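Local atomic coordinates of thiol peroxidase (Mycobacterium tuberculosis, PDB entry 1Y25), a protein that probably reduces hydrogen peroxide and organic hydroperoxides to water and alcohols, drawing its reducing power from thioredoxin. Residues 47-52 with 133-138; 77-82 with 102-107; 16-21 with 113-118. The protein carries 1 engineered substitution. All blocks are in the same frame, centred on the assembly; numbering follows the deposited sequence.

Contact 1 (47-52 with 133-138); sequences VLLNIF and VVIGAD
V47 to L49 run antiparallel to V133 to I135, joining strand 47-51 to strand 131-135 in the middle of the mixed sheet of this thioredoxin fold. V47 and L49 are the hydrogen-bonded partners of I135 and V133, with L48 opposite V134 between them. Each hydrogen-bonded pair is closed by two bonds: V47 N gives to I135 O at 2.8 Å and I135 N returns to V47 O at 2.9 Å, while L49 N reaches V133 O at 2.8 Å with a nearly straight N-H (169°) and V133 N gives to L49 O at 3.0 Å.

The dense side is the one carrying V47, L49, I51, V133 and I135. V47 sets CG1 between its backbone N and carbonyl carbon (chi1 55°), which brings that methyl 3.8 Å from I135 CB and close to I135 CD1. L49 CD1 lies beside V133 CB at 3.9 Å and also meets I135 CD1, and I51 CD1 touches V133 CG2 at 4.0 Å. Y115 closes over I135. On the opposite face the packing is thinner, with V134 CG2 against CG and CD1 of L48, whose side chain meets F67 of helix 58-74. Past I135 the chain leaves the pairing: A137 and D138 are exposed, and D138 OD1 accepts from N140 N, two residues on. Backbone bonds set the alignment; the side chains, all aliphatic and buried, add only apolar contacts, denser beside V47 and L49.

Contact 2 (77-82 with 102-107); sequences TVLCVS and MPASAF
This is a parallel strand pairing inside a beta-alpha-beta unit: L79, C80, V81 and S82 of strand 78-82 lie beside M102, P103, A104 and S105 of strand 101-105, the two linked by helix 86-96. The ladder opens with M102 N to V78 O at 3.0 Å, almost straight at 175°, and goes on through C80 N to M102 O and A104 N to C80 O. The bond from S82 N to A104 O is weak at 3.4 Å, but A106 N then meets S82 O at 2.8 Å and carries the pairing beyond the end of the strand. CA hydrogens fill in between, as where V81 CA points at A104 O.

Side chains meet mainly on the face of L79, V81, M102 and A104. L79 puts CG anti to its backbone N (chi1 -157°), which brings CD1 over CB, CG and SD of M102; its 3.3 Å to M102 SD is tight enough to be read with caution. L79 CG also rests on A104 CB at 3.9 Å. At the far end S105 OG accepts from F107 N at 3.2 Å, an ST turn, and is also hydrogen-bonded to D84 O. S82 OG is hydrogen-bonded to D84 OD2 and Q89 OE1, its side chain about 7 Å from that of S60, the engineered serine at the position predicted to carry the active-site cysteine.

Strand 101-105 is outermost in this chain's sheet, and strand 47-51 pairs with the other edge of 78-82. Helix 58-74 packs on V78 and C80, helix 86-96 on P103 and S105, and strand 28-30 on V81 and A104.

Contact 3 (16-21 with 113-118); sequences ELPAVG and EDYGVT
L17, P18, Y115 and V117 supply the apolar part of this contact, where the loop 16-21 passes the end of helix 111-114. L17 turns CG to the side of its backbone N (chi1 -75°) and reaches across with CD2 to V117 CG1 at 3.5 Å, tighter than usual, the two side chains at about a right angle. The same CD2 sits 3.2 Å from Y115 O. P18 CD lies obliquely near Y115 CD2 at 4.0 Å, and Y115 OH is hydrogen-bonded to P25 O.

Polar contact is indirect. A water donates to D114 O at 2.7 Å and lies toward E16 O as well, though that approach, at 2.5 Å, is too short to be trusted in detail. L17 CA also points at Y115 O, 3.4 Å away.

Backbone shape accounts for the closeness: G116 ends the helix in a Schellman motif, with positive phi, and E16 N comes to 3.7 Å from G116 CA.

Backbone groups of L17 and A19 bond to the second subunit, where D33 also accepts from V20 N. With no direct hydrogen bond between the two segments, their union rests on apolar packing, a CA-H...O contact and a water bridge whose E16 end is uncertain, while the loop's own backbone is partly committed to the dimer interface.

Contacts 1 and 2 belong to one five-stranded sheet, their centres 10 Å apart, and meet where strand 47-51 pairs with 78-82: L48 O and L79 N are 2.8 Å apart. Strand order across the sheet is 101-105, 78-82, 47-51, 131-135, 141-146. Contact 3 sits against it, 12 Å from contact 1 between centres, with Y115 and L17 touching V133; the centres of contacts 2 and 3 are 16 Å apart and the two do not touch. Along the chain, 77-82 and 102-107 are nested within the loops closed by both other contacts, which themselves interleave. The thioredoxin-like core is thus tied to the loop that faces the second subunit.

Contact 1 (47-52 with 133-138)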
# COMPACT_ATOMS: atom_id res chain seq x y z
N VAL A 47 3.76 14.61 1.58
CA VAL A 47 2.92 15.29 0.58
C VAL A 47 1.47 14.82 0.73
O VAL A 47 1.22 13.66 0.99
CB VAL A 47 3.46 15.08 -0.88
CG1 VAL A 47 3.62 13.53 -1.24
CG2 VAL A 47 2.60 15.85 -1.87
N LEU A 48 0.54 15.75 0.60
CA LEU A 48 -0.86 15.47 0.66
C LEU A 48 -1.46 15.57 -0.73
O LEU A 48 -1.32 16.62 -1.42
CB LEU A 48 -1.55 16.41 1.63
CG LEU A 48 -3.08 16.32 1.80
CD1 LEU A 48 -3.43 16.92 3.17
CD2 LEU A 48 -3.84 17.01 0.71
N LEU A 49 -2.08 14.46 -1.13
CA LEU A 49 -2.80 14.31 -2.40
C LEU A 49 -4.25 14.55 -2.09
O LEU A 49 -4.88 13.76 -1.34
CB LEU A 49 -2.67 12.86 -2.97
CG LEU A 49 -1.26 12.24 -3.08
CD1 LEU A 49 -1.38 10.85 -3.70
CD2 LEU A 49 -0.24 13.17 -3.74
N ASN A 50 -4.70 15.68 -2.61
CA ASN A 50 -6.10 16.07 -2.69
C ASN A 50 -6.67 15.64 -4.04
O ASN A 50 -6.52 16.31 -5.01
CB ASN A 50 -6.23 17.62 -2.48
CG ASN A 50 -7.68 18.09 -2.41
OD1 ASN A 50 -8.52 17.38 -1.88
ND2 ASN A 50 -7.97 19.29 -2.94
N ILE A 51 -7.38 14.52 -4.03
CA ILE A 51 -7.83 13.83 -5.24
C ILE A 51 -9.33 14.08 -5.40
O ILE A 51 -10.12 13.92 -4.41
CB ILE A 51 -7.55 12.30 -5.14
CG1 ILE A 51 -6.10 11.98 -4.74
CG2 ILE A 51 -8.00 11.55 -6.42
CD1 ILE A 51 -5.93 10.60 -4.07
N PHE A 52 -9.75 14.51 -6.59
CA PHE A 52 -11.19 14.83 -6.78
C PHE A 52 -11.59 14.72 -8.23
O PHE A 52 -10.72 14.69 -9.11
CB PHE A 52 -11.51 16.22 -6.28
CG PHE A 52 -10.51 17.26 -6.74
CD1 PHE A 52 -9.44 17.63 -5.94
CD2 PHE A 52 -10.64 17.86 -8.02
CE1 PHE A 52 -8.50 18.58 -6.39
CE2 PHE A 52 -9.66 18.81 -8.50
CZ PHE A 52 -8.60 19.15 -7.67
N VAL A 133 -4.89 11.16 0.21
CA VAL A 133 -3.75 10.33 0.58
C VAL A 133 -2.62 11.23 1.06
O VAL A 133 -2.16 12.08 0.32
CB VAL A 133 -3.20 9.37 -0.61
CG1 VAL A 133 -2.07 8.55 -0.10
CG2 VAL A 133 -4.29 8.41 -1.18
N VAL A 134 -2.15 11.00 2.30
CA VAL A 134 -0.87 11.60 2.80
C VAL A 134 0.26 10.60 2.74
O VAL A 134 0.11 9.48 3.25
CB VAL A 134 -1.00 12.21 4.19
CG1 VAL A 134 0.35 12.72 4.74
CG2 VAL A 134 -2.07 13.31 4.19
N ILE A 135 1.31 10.94 1.96
CA ILE A 135 2.54 10.16 1.85
C ILE A 135 3.59 10.81 2.78
O ILE A 135 3.83 11.98 2.67
CB ILE A 135 3.07 10.14 0.38
CG1 ILE A 135 1.93 9.72 -0.58
CG2 ILE A 135 4.41 9.32 0.27
CD1 ILE A 135 2.23 9.95 -2.03
N GLY A 136 4.11 10.06 3.73
CA GLY A 136 5.18 10.55 4.59
C GLY A 136 6.51 10.77 3.86
O GLY A 136 6.66 10.42 2.73
N ALA A 137 7.49 11.28 4.59
CA ALA A 137 8.80 11.62 4.09
C ALA A 137 9.51 10.35 3.59
O ALA A 137 10.35 10.40 2.62
CB ALA A 137 9.62 12.28 5.29
N ASP A 138 9.26 9.25 4.32
CA ASP A 138 9.73 7.87 3.94
C ASP A 138 9.07 7.23 2.68
O ASP A 138 9.53 6.18 2.18
CB ASP A 138 9.62 6.90 5.13
CG ASP A 138 8.17 6.64 5.59
OD1 ASP A 138 7.18 7.15 5.00
OD2 ASP A 138 8.03 5.87 6.58

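Contact 2 (77-82 with 102-107)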
# COMPACT_ATOMS: atom_id res chain seq x y z
N THR A 77 3.21 20.76 1.58
CA THR A 77 3.01 20.42 0.15
C THR A 77 1.70 19.69 -0.17
O THR A 77 1.44 18.56 0.28
CB THR A 77 4.22 19.69 -0.38
OG1 THR A 77 5.36 20.37 0.13
CG2 THR A 77 4.27 19.67 -1.91
N VAL A 78 0.83 20.40 -0.92
CA VAL A 78 -0.49 19.87 -1.31
C VAL A 78 -0.57 19.84 -2.82
O VAL A 78 -0.43 20.85 -3.49
CB VAL A 78 -1.70 20.70 -0.72
CG1 VAL A 78 -2.99 20.17 -1.16
CG2 VAL A 78 -1.61 20.72 0.81
N LEU A 79 -0.84 18.66 -3.32
CA LEU A 79 -0.96 18.39 -4.73
C LEU A 79 -2.44 18.13 -5.00
O LEU A 79 -3.08 17.26 -4.39
CB LEU A 79 -0.13 17.13 -5.08
CG LEU A 79 0.36 16.91 -6.48
CD1 LEU A 79 1.34 17.99 -6.82
CD2 LEU A 79 0.96 15.56 -6.76
N CYS A 80 -2.95 18.83 -5.97
CA CYS A 80 -4.32 18.77 -6.31
C CYS A 80 -4.48 17.91 -7.56
O CYS A 80 -4.11 18.37 -8.65
CB CYS A 80 -4.85 20.21 -6.50
SG CYS A 80 -5.20 21.02 -4.96
N VAL A 81 -5.00 16.68 -7.39
CA VAL A 81 -4.99 15.63 -8.41
C VAL A 81 -6.36 15.30 -8.98
O VAL A 81 -7.28 15.04 -8.25
CB VAL A 81 -4.35 14.32 -7.97
CG1 VAL A 81 -4.26 13.32 -9.20
CG2 VAL A 81 -3.01 14.55 -7.26
N SER A 82 -6.47 15.35 -10.30
CA SER A 82 -7.71 15.08 -10.98
C SER A 82 -7.46 14.69 -12.44
O SER A 82 -6.33 14.72 -12.95
CB SER A 82 -8.65 16.28 -10.97
OG SER A 82 -8.20 17.30 -11.80
N MET A 102 -0.23 22.77 -5.75
CA MET A 102 0.35 22.33 -7.00
C MET A 102 -0.69 21.47 -7.69
O MET A 102 -1.02 20.37 -7.21
CB MET A 102 1.62 21.55 -6.80
CG MET A 102 2.41 21.17 -8.06
SD MET A 102 3.77 20.02 -7.71
CE MET A 102 5.13 21.11 -7.19
N PRO A 103 -1.21 21.96 -8.83
CA PRO A 103 -2.09 21.07 -9.59
C PRO A 103 -1.31 19.98 -10.40
O PRO A 103 -0.16 20.18 -10.79
CB PRO A 103 -2.87 22.02 -10.48
CG PRO A 103 -1.98 23.24 -10.64
CD PRO A 103 -0.99 23.25 -9.52
N ALA A 104 -1.97 18.85 -10.61
CA ALA A 104 -1.40 17.68 -11.24
C ALA A 104 -2.52 16.91 -11.91
O ALA A 104 -3.51 16.59 -11.27
CB ALA A 104 -0.76 16.84 -10.18
N SER A 105 -2.36 16.66 -13.21
CA SER A 105 -3.39 16.02 -14.05
C SER A 105 -3.00 14.53 -14.27
O SER A 105 -1.86 14.24 -14.65
CB SER A 105 -3.49 16.76 -15.41
OG SER A 105 -4.45 16.20 -16.23
N ALA A 106 -3.99 13.63 -14.11
CA ALA A 106 -3.86 12.25 -14.50
C ALA A 106 -4.39 11.96 -15.88
O ALA A 106 -4.61 10.80 -16.24
CB ALA A 106 -4.54 11.37 -13.45
N PHE A 107 -4.61 12.99 -16.70
CA PHE A 107 -5.35 12.77 -17.96
C PHE A 107 -4.59 11.78 -18.90
O PHE A 107 -5.22 11.16 -19.72
CB PHE A 107 -5.66 14.12 -18.67
CG PHE A 107 -4.58 14.60 -19.59
CD1 PHE A 107 -4.71 14.47 -20.96
CD2 PHE A 107 -3.38 15.16 -19.08
CE1 PHE A 107 -3.71 14.88 -21.80
CE2 PHE A 107 -2.41 15.60 -19.93
CZ PHE A 107 -2.57 15.46 -21.28

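Contact 3 (16-21 with 113-118)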
# COMPACT_ATOMS: atom_id res chain seq x y z
N GLU A 16 -8.84 -0.18 -4.85
CA GLU A 16 -8.71 0.23 -3.45
C GLU A 16 -7.45 1.12 -3.21
O GLU A 16 -6.41 0.94 -3.86
CB GLU A 16 -8.70 -0.99 -2.52
CG GLU A 16 -10.09 -1.49 -1.99
CD GLU A 16 -9.98 -2.83 -1.13
OE1 GLU A 16 -10.58 -2.90 0.02
OE2 GLU A 16 -9.33 -3.81 -1.62
N LEU A 17 -7.60 1.99 -2.22
CA LEU A 17 -6.55 2.88 -1.77
C LEU A 17 -5.52 1.98 -1.02
O LEU A 17 -5.86 0.91 -0.48
CB LEU A 17 -7.13 3.94 -0.82
CG LEU A 17 -7.95 5.08 -1.48
CD1 LEU A 17 -8.56 5.99 -0.43
CD2 LEU A 17 -7.01 5.85 -2.39
N PRO A 18 -4.26 2.40 -1.03
CA PRO A 18 -3.20 1.55 -0.40
C PRO A 18 -3.33 1.64 1.10
O PRO A 18 -3.75 2.67 1.56
CB PRO A 18 -1.89 2.18 -0.93
CG PRO A 18 -2.27 3.57 -1.22
CD PRO A 18 -3.70 3.58 -1.69
N ALA A 19 -3.07 0.55 1.81
CA ALA A 19 -2.96 0.57 3.29
C ALA A 19 -1.92 1.55 3.85
O ALA A 19 -0.73 1.62 3.42
CB ALA A 19 -2.64 -0.76 3.76
N VAL A 20 -2.34 2.27 4.86
CA VAL A 20 -1.43 3.05 5.72
C VAL A 20 -0.27 2.13 6.14
O VAL A 20 -0.51 0.98 6.45
CB VAL A 20 -2.25 3.65 6.85
CG1 VAL A 20 -1.37 4.12 7.98
CG2 VAL A 20 -3.10 4.79 6.34
N GLY A 21 0.97 2.60 5.95
CA GLY A 21 2.17 1.92 6.31
C GLY A 21 2.86 1.25 5.13
O GLY A 21 4.03 0.94 5.19
N GLU A 113 -6.07 4.32 -11.50
CA GLU A 113 -6.01 2.85 -11.45
C GLU A 113 -5.09 2.37 -10.36
O GLU A 113 -5.48 1.58 -9.52
CB GLU A 113 -5.57 2.34 -12.81
CG GLU A 113 -6.63 2.61 -13.89
CD GLU A 113 -6.83 4.05 -14.28
OE1 GLU A 113 -5.80 4.70 -14.53
OE2 GLU A 113 -8.01 4.51 -14.36
N ASP A 114 -3.90 2.94 -10.31
CA ASP A 114 -2.93 2.61 -9.28
C ASP A 114 -3.36 2.88 -7.83
O ASP A 114 -3.11 2.00 -6.95
CB ASP A 114 -1.57 3.27 -9.60
CG ASP A 114 -0.96 2.76 -10.88
OD1 ASP A 114 -1.09 1.56 -11.17
OD2 ASP A 114 -0.32 3.53 -11.59
N TYR A 115 -4.00 4.03 -7.58
CA TYR A 115 -4.62 4.37 -6.28
C TYR A 115 -6.03 3.86 -6.11
O TYR A 115 -6.64 4.02 -5.02
CB TYR A 115 -4.54 5.88 -5.99
CG TYR A 115 -3.10 6.30 -5.59
CD1 TYR A 115 -2.11 6.49 -6.53
CD2 TYR A 115 -2.79 6.51 -4.28
CE1 TYR A 115 -0.79 6.82 -6.14
CE2 TYR A 115 -1.49 6.86 -3.86
CZ TYR A 115 -0.49 7.01 -4.79
OH TYR A 115 0.77 7.31 -4.32
N GLY A 116 -6.57 3.22 -7.14
CA GLY A 116 -7.89 2.57 -7.09
C GLY A 116 -9.08 3.50 -6.92
O GLY A 116 -10.12 3.10 -6.46
N VAL A 117 -8.92 4.73 -7.35
CA VAL A 117 -9.92 5.80 -7.14
C VAL A 117 -10.71 6.20 -8.39
O VAL A 117 -11.65 6.97 -8.27
CB VAL A 117 -9.30 7.11 -6.54
CG1 VAL A 117 -8.96 6.87 -5.11
CG2 VAL A 117 -8.02 7.49 -7.30
N THR A 118 -10.30 5.70 -9.54
CA THR A 118 -11.03 5.94 -10.78
C THR A 118 -12.45 5.38 -10.62
O THR A 118 -12.63 4.26 -10.18
CB THR A 118 -10.33 5.40 -12.04
OG1 THR A 118 -9.08 6.03 -12.24
CG2 THR A 118 -11.17 5.72 -13.30
O HOH W 1 -4.01 1.27 -4.47